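Local coordinates for Sn-glycerol-3-phosphate ABC transporter substrate-binding protein UspB (Mycobacterium tuberculosis, PDB 4MFI), which probably delivers glycerophosphocholine to an ABC importer as its extracytoplasmic substrate-binding subunit, at residues S36-Q48 with L67-V81. Residues are numbered along the deposited sequence; the frame is centred on the assembly and turned at random.
Sequences SGPIDFWSSHPGQ and LSVKLIDAGKDYDEV
Two waters approach Ser44 O: one, 2.9 Å from that oxygen, also donates to Lys76 O and so bridges the two loops just past the ends of their strands, while the other lies within bonding distance of Ser44 O and Gly75 O but may not serve both at once. These strands, 39-43 and 69-73, are the parallel pair of a beta-alpha-beta unit, with helix 50-63 as the crossover, in a solute-binding protein of the periplasmic-binding-protein type. Six backbone hydrogen bonds join the strands and the residues flanking the second, running from Ile39 N to Ser68 O at one end to Ala74 N and Ser43 O at the other.

On one face of the sheet, Leu71 CD1 packs 3.6 Å from Phe41 CD2, the two side chains lying alongside each other, while Ile57 of the crossover helix meets Leu71. The edge of the His45 ring also faces Leu71; His45 CE1 lies 3.7 Å from Leu71 CG. The ring is held in this orientation in part by a hydrogen bond between His45 ND1 and Glu53, whose other carboxylate oxygen bonds Ser43 OG; that hydroxyl also accepts from His45 N at 2.9 Å, an ST turn. His45 NE2 lies 3.6 Å from Asp73 CB, the two side chains crossing at about a right angle, with the carboxylate turned 65° from the imidazole plane.

On the opposite face, Ile72 CG2 sits over the five-membered ring of Trp42 in a CH-pi contact, 4.2 Å from the centroid. Beyond the strands, Pro46 crosses Tyr78 at roughly a right angle, Pro46 CB 3.3 Å from Tyr78 OH.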
ATOM      1  N   SER A  36     -14.226 -24.927  20.233  1.00 34.96           N
ATOM      2  CA  SER A  36     -12.809 -25.273  20.163  1.00 34.51           C
ATOM      3  C   SER A  36     -12.330 -25.747  18.795  1.00 31.55           C
ATOM      4  O   SER A  36     -11.300 -26.419  18.700  1.00 32.47           O
ATOM      5  CB  SER A  36     -12.489 -26.345  21.205  1.00 38.06           C
ATOM      6  OG  SER A  36     -13.202 -27.541  20.935  1.00 39.08           O
ATOM      7  N   GLY A  37     -13.060 -25.405  17.737  1.00 27.37           N
ATOM      8  CA  GLY A  37     -12.605 -25.714  16.393  1.00 23.99           C
ATOM      9  C   GLY A  37     -11.362 -24.901  16.084  1.00 21.70           C
ATOM     10  O   GLY A  37     -11.079 -23.925  16.777  1.00 20.73           O
ATOM     11  N   PRO A  38     -10.609 -25.297  15.047  1.00 21.31           N
ATOM     12  CA  PRO A  38      -9.358 -24.619  14.684  1.00 19.73           C
ATOM     13  C   PRO A  38      -9.559 -23.141  14.386  1.00 17.75           C
ATOM     14  O   PRO A  38     -10.666 -22.717  14.029  1.00 19.00           O
ATOM     15  CB  PRO A  38      -8.926 -25.343  13.405  1.00 21.24           C
ATOM     16  CG  PRO A  38      -9.570 -26.686  13.492  1.00 24.12           C
ATOM     17  CD  PRO A  38     -10.889 -26.450  14.172  1.00 23.47           C
ATOM     18  N   ILE A  39      -8.491 -22.368  14.546  1.00 14.44           N
ATOM     19  CA  ILE A  39      -8.468 -20.977  14.115  1.00 12.50           C
ATOM     20  C   ILE A  39      -8.582 -20.925  12.590  1.00 12.83           C
ATOM     21  O   ILE A  39      -7.724 -21.463  11.885  1.00 13.92           O
ATOM     22  CB  ILE A  39      -7.161 -20.293  14.561  1.00 12.47           C
ATOM     23  CG1 ILE A  39      -7.071 -20.279  16.092  1.00 12.95           C
ATOM     24  CG2 ILE A  39      -7.065 -18.876  13.997  1.00 14.43           C
ATOM     25  CD1 ILE A  39      -5.702 -19.889  16.636  1.00 13.96           C
ATOM     26  N   ASP A  40      -9.640 -20.293  12.085  1.00 11.81           N
ATOM     27  CA  ASP A  40      -9.854 -20.191  10.642  1.00 11.82           C
ATOM     28  C   ASP A  40      -9.231 -18.902  10.116  1.00  9.90           C
ATOM     29  O   ASP A  40      -9.661 -17.802  10.473  1.00 10.67           O
ATOM     30  CB  ASP A  40     -11.353 -20.255  10.309  1.00 13.05           C
ATOM     31  CG  ASP A  40     -11.956 -21.640  10.550  1.00 16.50           C
ATOM     32  OD1 ASP A  40     -11.316 -22.648  10.175  1.00 18.73           O
ATOM     33  OD2 ASP A  40     -13.066 -21.728  11.127  1.00 19.61           O
ATOM     34  N   PHE A  41      -8.195 -19.050   9.294  1.00 10.19           N
ATOM     35  CA  PHE A  41      -7.442 -17.925   8.743  1.00  9.20           C
ATOM     36  C   PHE A  41      -7.797 -17.787   7.265  1.00 10.45           C
ATOM     37  O   PHE A  41      -7.427 -18.630   6.443  1.00 11.51           O
ATOM     38  CB  PHE A  41      -5.938 -18.167   8.940  1.00 11.03           C
ATOM     39  CG  PHE A  41      -5.047 -17.147   8.282  1.00 10.75           C
ATOM     40  CD1 PHE A  41      -5.494 -15.854   8.025  1.00 11.23           C
ATOM     41  CD2 PHE A  41      -3.754 -17.491   7.911  1.00 11.21           C
ATOM     42  CE1 PHE A  41      -4.668 -14.925   7.406  1.00 12.68           C
ATOM     43  CE2 PHE A  41      -2.917 -16.565   7.298  1.00 11.61           C
ATOM     44  CZ  PHE A  41      -3.374 -15.280   7.049  1.00 12.97           C
ATOM     45  N   TRP A  42      -8.535 -16.728   6.944  1.00 10.54           N
ATOM     46  CA  TRP A  42      -8.955 -16.457   5.573  1.00 10.03           C
ATOM     47  C   TRP A  42      -7.970 -15.537   4.874  1.00  9.79           C
ATOM     48  O   TRP A  42      -7.830 -14.364   5.235  1.00 10.19           O
ATOM     49  CB  TRP A  42     -10.339 -15.809   5.551  1.00 10.41           C
ATOM     50  CG  TRP A  42     -11.465 -16.740   5.882  1.00  9.90           C
ATOM     51  CD1 TRP A  42     -11.380 -17.969   6.477  1.00 12.04           C
ATOM     52  CD2 TRP A  42     -12.855 -16.515   5.626  1.00 11.75           C
ATOM     53  NE1 TRP A  42     -12.634 -18.518   6.608  1.00 13.26           N
ATOM     54  CE2 TRP A  42     -13.557 -17.643   6.094  1.00 13.22           C
ATOM     55  CE3 TRP A  42     -13.574 -15.464   5.047  1.00 13.46           C
ATOM     56  CZ2 TRP A  42     -14.947 -17.748   6.006  1.00 15.47           C
ATOM     57  CZ3 TRP A  42     -14.953 -15.571   4.959  1.00 14.89           C
ATOM     58  CH2 TRP A  42     -15.623 -16.704   5.434  1.00 15.44           C
ATOM     59  N   SER A  43      -7.289 -16.075   3.868  1.00  9.23           N
ATOM     60  CA  SER A  43      -6.281 -15.328   3.128  1.00  9.70           C
ATOM     61  C   SER A  43      -6.467 -15.487   1.620  1.00 11.44           C
ATOM     62  O   SER A  43      -7.017 -16.488   1.152  1.00 13.76           O
ATOM     63  CB  SER A  43      -4.885 -15.815   3.523  1.00 10.83           C
ATOM     64  OG  SER A  43      -3.881 -15.137   2.789  1.00 12.08           O
ATOM     65  N   SER A  44      -6.012 -14.491   0.869  1.00 10.88           N
ATOM     66  CA  SER A  44      -5.948 -14.593  -0.584  1.00 12.17           C
ATOM     67  C   SER A  44      -4.553 -15.029  -1.027  1.00 11.17           C
ATOM     68  O   SER A  44      -4.273 -15.116  -2.223  1.00 12.59           O
ATOM     69  CB  SER A  44      -6.295 -13.251  -1.224  1.00 14.42           C
ATOM     70  OG  SER A  44      -5.480 -12.225  -0.686  1.00 16.00           O
ATOM     71  N   HIS A  45      -3.689 -15.310  -0.055  1.00 11.98           N
ATOM     72  CA  HIS A  45      -2.310 -15.710  -0.333  1.00 12.08           C
ATOM     73  C   HIS A  45      -1.600 -14.688  -1.223  1.00 11.82           C
ATOM     74  O   HIS A  45      -1.097 -15.043  -2.293  1.00 13.48           O
ATOM     75  CB  HIS A  45      -2.258 -17.090  -1.007  1.00 14.15           C
ATOM     76  CG  HIS A  45      -3.207 -18.096  -0.427  1.00 14.68           C
ATOM     77  ND1 HIS A  45      -3.235 -18.410   0.915  1.00 17.28           N
ATOM     78  CD2 HIS A  45      -4.154 -18.866  -1.012  1.00 16.31           C
ATOM     79  CE1 HIS A  45      -4.164 -19.325   1.133  1.00 17.61           C
ATOM     80  NE2 HIS A  45      -4.734 -19.622  -0.021  1.00 19.13           N
ATOM     81  N   PRO A  46      -1.548 -13.421  -0.786  1.00 11.96           N
ATOM     82  CA  PRO A  46      -1.002 -12.373  -1.656  1.00 12.20           C
ATOM     83  C   PRO A  46       0.457 -12.636  -2.014  1.00 13.90           C
ATOM     84  O   PRO A  46       1.227 -13.118  -1.178  1.00 14.01           O
ATOM     85  CB  PRO A  46      -1.132 -11.107  -0.805  1.00 13.29           C
ATOM     86  CG  PRO A  46      -1.096 -11.605   0.613  1.00 12.15           C
ATOM     87  CD  PRO A  46      -1.841 -12.918   0.569  1.00 11.75           C
ATOM     88  N   GLY A  47       0.831 -12.336  -3.252  1.00 16.24           N
ATOM     89  CA  GLY A  47       2.175 -12.634  -3.710  1.00 17.09           C
ATOM     90  C   GLY A  47       2.439 -14.125  -3.804  1.00 17.75           C
ATOM     91  O   GLY A  47       3.578 -14.564  -3.636  1.00 20.07           O
ATOM     92  N   GLN A  48       1.382 -14.897  -4.066  1.00 17.34           N
ATOM     93  CA  GLN A  48       1.463 -16.357  -4.208  1.00 18.79           C
ATOM     94  C   GLN A  48       2.133 -17.000  -3.003  1.00 17.78           C
ATOM     95  O   GLN A  48       3.073 -17.792  -3.144  1.00 18.82           O
ATOM     96  CB  GLN A  48       2.213 -16.743  -5.481  1.00 24.12           C
ATOM     97  CG  GLN A  48       1.594 -16.204  -6.751  1.00 31.32           C
ATOM     98  CD  GLN A  48       2.172 -16.871  -7.980  1.00 40.87           C
ATOM     99  OE1 GLN A  48       2.338 -18.091  -8.013  1.00 45.71           O
ATOM    100  NE2 GLN A  48       2.495 -16.074  -8.993  1.00 44.72           N
ATOM    101  N   LEU A  67      -3.146 -25.186  19.973  1.00 20.66           N
ATOM    102  CA  LEU A  67      -3.941 -24.498  18.961  1.00 18.80           C
ATOM    103  C   LEU A  67      -3.597 -25.015  17.570  1.00 20.08           C
ATOM    104  O   LEU A  67      -2.440 -25.316  17.279  1.00 23.19           O
ATOM    105  CB  LEU A  67      -3.701 -22.988  19.026  1.00 16.92           C
ATOM    106  CG  LEU A  67      -4.094 -22.291  20.330  1.00 17.04           C
ATOM    107  CD1 LEU A  67      -3.605 -20.850  20.345  1.00 17.97           C
ATOM    108  CD2 LEU A  67      -5.601 -22.345  20.523  1.00 18.82           C
ATOM    109  N   SER A  68      -4.604 -25.128  16.712  1.00 19.62           N
ATOM    110  CA  SER A  68      -4.354 -25.439  15.313  1.00 21.22           C
ATOM    111  C   SER A  68      -5.010 -24.390  14.425  1.00 18.55           C
ATOM    112  O   SER A  68      -6.008 -23.769  14.805  1.00 18.92           O
ATOM    113  CB  SER A  68      -4.860 -26.834  14.960  1.00 27.88           C
ATOM    114  OG  SER A  68      -6.259 -26.920  15.145  1.00 32.20           O
ATOM    115  N   VAL A  69      -4.432 -24.191  13.248  1.00 16.08           N
ATOM    116  CA  VAL A  69      -4.911 -23.185  12.311  1.00 15.29           C
ATOM    117  C   VAL A  69      -5.267 -23.835  10.983  1.00 16.57           C
ATOM    118  O   VAL A  69      -4.531 -24.684  10.475  1.00 19.39           O
ATOM    119  CB  VAL A  69      -3.838 -22.101  12.064  1.00 14.82           C
ATOM    120  CG1 VAL A  69      -4.374 -21.024  11.131  1.00 15.58           C
ATOM    121  CG2 VAL A  69      -3.382 -21.487  13.380  1.00 16.34           C
ATOM    122  N   LYS A  70      -6.407 -23.441  10.434  1.00 14.50           N
ATOM    123  CA  LYS A  70      -6.823 -23.883   9.116  1.00 16.24           C
ATOM    124  C   LYS A  70      -6.647 -22.715   8.147  1.00 15.60           C
ATOM    125  O   LYS A  70      -7.234 -21.644   8.341  1.00 15.07           O
ATOM    126  CB  LYS A  70      -8.283 -24.339   9.164  1.00 20.07           C
ATOM    127  CG  LYS A  70      -8.882 -24.745   7.834  1.00 25.56           C
ATOM    128  CD  LYS A  70      -8.068 -25.809   7.121  1.00 30.68           C
ATOM    129  CE  LYS A  70      -8.734 -26.191   5.801  1.00 33.53           C
ATOM    130  NZ  LYS A  70      -7.924 -27.165   5.011  1.00 35.62           N
ATOM    131  N   LEU A  71      -5.813 -22.914   7.130  1.00 13.32           N
ATOM    132  CA  LEU A  71      -5.612 -21.908   6.094  1.00 13.90           C
ATOM    133  C   LEU A  71      -6.688 -22.074   5.032  1.00 14.54           C
ATOM    134  O   LEU A  71      -6.775 -23.114   4.376  1.00 17.01           O
ATOM    135  CB  LEU A  71      -4.223 -22.046   5.469  1.00 14.33           C
ATOM    136  CG  LEU A  71      -3.850 -21.014   4.398  1.00 14.19           C
ATOM    137  CD1 LEU A  71      -3.826 -19.614   4.990  1.00 14.99           C
ATOM    138  CD2 LEU A  71      -2.502 -21.347   3.768  1.00 14.97           C
ATOM    139  N   ILE A  72      -7.521 -21.050   4.885  1.00 14.41           N
ATOM    140  CA  ILE A  72      -8.629 -21.081   3.949  1.00 16.45           C
ATOM    141  C   ILE A  72      -8.305 -20.188   2.760  1.00 16.02           C
ATOM    142  O   ILE A  72      -7.953 -19.027   2.949  1.00 15.94           O
ATOM    143  CB  ILE A  72      -9.910 -20.543   4.615  1.00 18.48           C
ATOM    144  CG1 ILE A  72     -10.250 -21.346   5.871  1.00 22.08           C
ATOM    145  CG2 ILE A  72     -11.072 -20.551   3.633  1.00 18.37           C
ATOM    146  CD1 ILE A  72     -10.571 -22.779   5.585  1.00 25.83           C
ATOM    147  N   ASP A  73      -8.407 -20.726   1.544  1.00 18.58           N
ATOM    148  CA  ASP A  73      -8.309 -19.899   0.340  1.00 20.12           C
ATOM    149  C   ASP A  73      -9.613 -19.120   0.198  1.00 18.99           C
ATOM    150  O   ASP A  73     -10.621 -19.647  -0.284  1.00 20.63           O
ATOM    151  CB  ASP A  73      -8.051 -20.753  -0.905  1.00 25.35           C
ATOM    152  CG  ASP A  73      -7.669 -19.918  -2.127  1.00 30.51           C
ATOM    153  OD1 ASP A  73      -7.915 -18.690  -2.129  1.00 30.45           O
ATOM    154  OD2 ASP A  73      -7.121 -20.495  -3.094  1.00 34.99           O
ATOM    155  N   ALA A  74      -9.579 -17.860   0.612  1.00 16.81           N
ATOM    156  CA  ALA A  74     -10.786 -17.048   0.708  1.00 15.80           C
ATOM    157  C   ALA A  74     -10.993 -16.164  -0.518  1.00 15.38           C
ATOM    158  O   ALA A  74     -11.920 -15.352  -0.560  1.00 17.27           O
ATOM    159  CB  ALA A  74     -10.743 -16.200   1.979  1.00 14.30           C
ATOM    160  N   GLY A  75     -10.143 -16.317  -1.526  1.00 15.85           N
ATOM    161  CA  GLY A  75     -10.304 -15.529  -2.736  1.00 18.08           C
ATOM    162  C   GLY A  75      -9.004 -15.327  -3.484  1.00 16.30           C
ATOM    163  O   GLY A  75      -7.928 -15.526  -2.927  1.00 18.67           O
ATOM    164  N   LYS A  76      -9.101 -14.928  -4.748  1.00 16.02           N
ATOM    165  CA  LYS A  76      -7.906 -14.720  -5.558  1.00 17.47           C
ATOM    166  C   LYS A  76      -7.278 -13.345  -5.301  1.00 15.48           C
ATOM    167  O   LYS A  76      -6.122 -13.103  -5.654  1.00 16.56           O
ATOM    168  CB  LYS A  76      -8.217 -14.892  -7.046  1.00 21.14           C
ATOM    169  CG  LYS A  76      -8.895 -13.689  -7.679  1.00 26.57           C
ATOM    170  CD  LYS A  76      -8.981 -13.821  -9.191  1.00 32.30           C
ATOM    171  CE  LYS A  76      -9.352 -12.492  -9.822  1.00 36.32           C
ATOM    172  NZ  LYS A  76      -9.548 -12.605 -11.295  1.00 38.38           N
ATOM    173  N   ASP A  77      -8.045 -12.451  -4.685  1.00 13.53           N
ATOM    174  CA  ASP A  77      -7.556 -11.112  -4.365  1.00 12.19           C
ATOM    175  C   ASP A  77      -8.292 -10.552  -3.155  1.00 10.38           C
ATOM    176  O   ASP A  77      -9.197 -11.208  -2.616  1.00 10.58           O
ATOM    177  CB  ASP A  77      -7.650 -10.167  -5.580  1.00 13.35           C
ATOM    178  CG  ASP A  77      -9.073  -9.974  -6.092  1.00 15.91           C
ATOM    179  OD1 ASP A  77     -10.039 -10.071  -5.309  1.00 16.05           O
ATOM    180  OD2 ASP A  77      -9.227  -9.682  -7.296  1.00 21.04           O
ATOM    181  N   TYR A  78      -7.919  -9.345  -2.736  1.00  9.89           N
ATOM    182  CA  TYR A  78      -8.492  -8.749  -1.537  1.00  8.81           C
ATOM    183  C   TYR A  78      -9.982  -8.473  -1.683  1.00  8.42           C
ATOM    184  O   TYR A  78     -10.725  -8.569  -0.708  1.00 10.17           O
ATOM    185  CB  TYR A  78      -7.755  -7.461  -1.169  1.00 10.16           C
ATOM    186  CG  TYR A  78      -6.287  -7.649  -0.865  1.00 10.78           C
ATOM    187  CD1 TYR A  78      -5.834  -8.749  -0.140  1.00 12.52           C
ATOM    188  CD2 TYR A  78      -5.350  -6.719  -1.300  1.00 11.19           C
ATOM    189  CE1 TYR A  78      -4.489  -8.912   0.144  1.00 13.79           C
ATOM    190  CE2 TYR A  78      -4.007  -6.874  -1.024  1.00 11.81           C
ATOM    191  CZ  TYR A  78      -3.579  -7.971  -0.300  1.00 13.81           C
ATOM    192  OH  TYR A  78      -2.237  -8.130  -0.021  1.00 15.97           O
ATOM    193  N   ASP A  79     -10.413  -8.111  -2.891  1.00  9.36           N
ATOM    194  CA  ASP A  79     -11.825  -7.841  -3.134  1.00 11.01           C
ATOM    195  C   ASP A  79     -12.662  -9.091  -2.893  1.00 10.16           C
ATOM    196  O   ASP A  79     -13.738  -9.023  -2.297  1.00 10.76           O
ATOM    197  CB  ASP A  79     -12.050  -7.334  -4.561  1.00 12.52           C
ATOM    198  CG  ASP A  79     -11.615  -5.887  -4.758  1.00 13.13           C
ATOM    199  OD1 ASP A  79     -11.759  -5.076  -3.823  1.00 11.70           O
ATOM    200  OD2 ASP A  79     -11.157  -5.552  -5.873  1.00 15.81           O
ATOM    201  N   GLU A  80     -12.159 -10.238  -3.343  1.00  9.87           N
ATOM    202  CA  GLU A  80     -12.884 -11.491  -3.174  1.00 10.77           C
ATOM    203  C   GLU A  80     -12.944 -11.917  -1.710  1.00  9.75           C
ATOM    204  O   GLU A  80     -13.973 -12.420  -1.249  1.00 11.38           O
ATOM    205  CB  GLU A  80     -12.285 -12.597  -4.047  1.00 12.65           C
ATOM    206  CG  GLU A  80     -12.499 -12.369  -5.534  1.00 15.91           C
ATOM    207  CD  GLU A  80     -12.174 -13.591  -6.365  1.00 19.64           C
ATOM    208  OE1 GLU A  80     -11.755 -14.624  -5.783  1.00 19.28           O
ATOM    209  OE2 GLU A  80     -12.340 -13.515  -7.603  1.00 24.09           O
ATOM    210  N   VAL A  81     -11.856 -11.712  -0.972  1.00  9.95           N
ATOM    211  CA  VAL A  81     -11.872 -12.026   0.455  1.00  9.65           C
ATOM    212  C   VAL A  81     -12.935 -11.186   1.152  1.00  8.74           C
ATOM    213  O   VAL A  81     -13.685 -11.690   1.990  1.00 10.03           O
ATOM    214  CB  VAL A  81     -10.504 -11.792   1.113  1.00  9.92           C
ATOM    215  CG1 VAL A  81     -10.583 -12.033   2.616  1.00  9.50           C
ATOM    216  CG2 VAL A  81      -9.461 -12.705   0.488  1.00 12.73           C
TER
HETATM  217  O   HOH W   1      -8.822 -27.239  17.334  1.00 38.39           O
HETATM  218  O   HOH W   2      -3.646 -13.185  -4.234  1.00 22.94           O
HETATM  219  O   HOH W   3      -5.537 -17.049  -3.939  1.00 26.29           O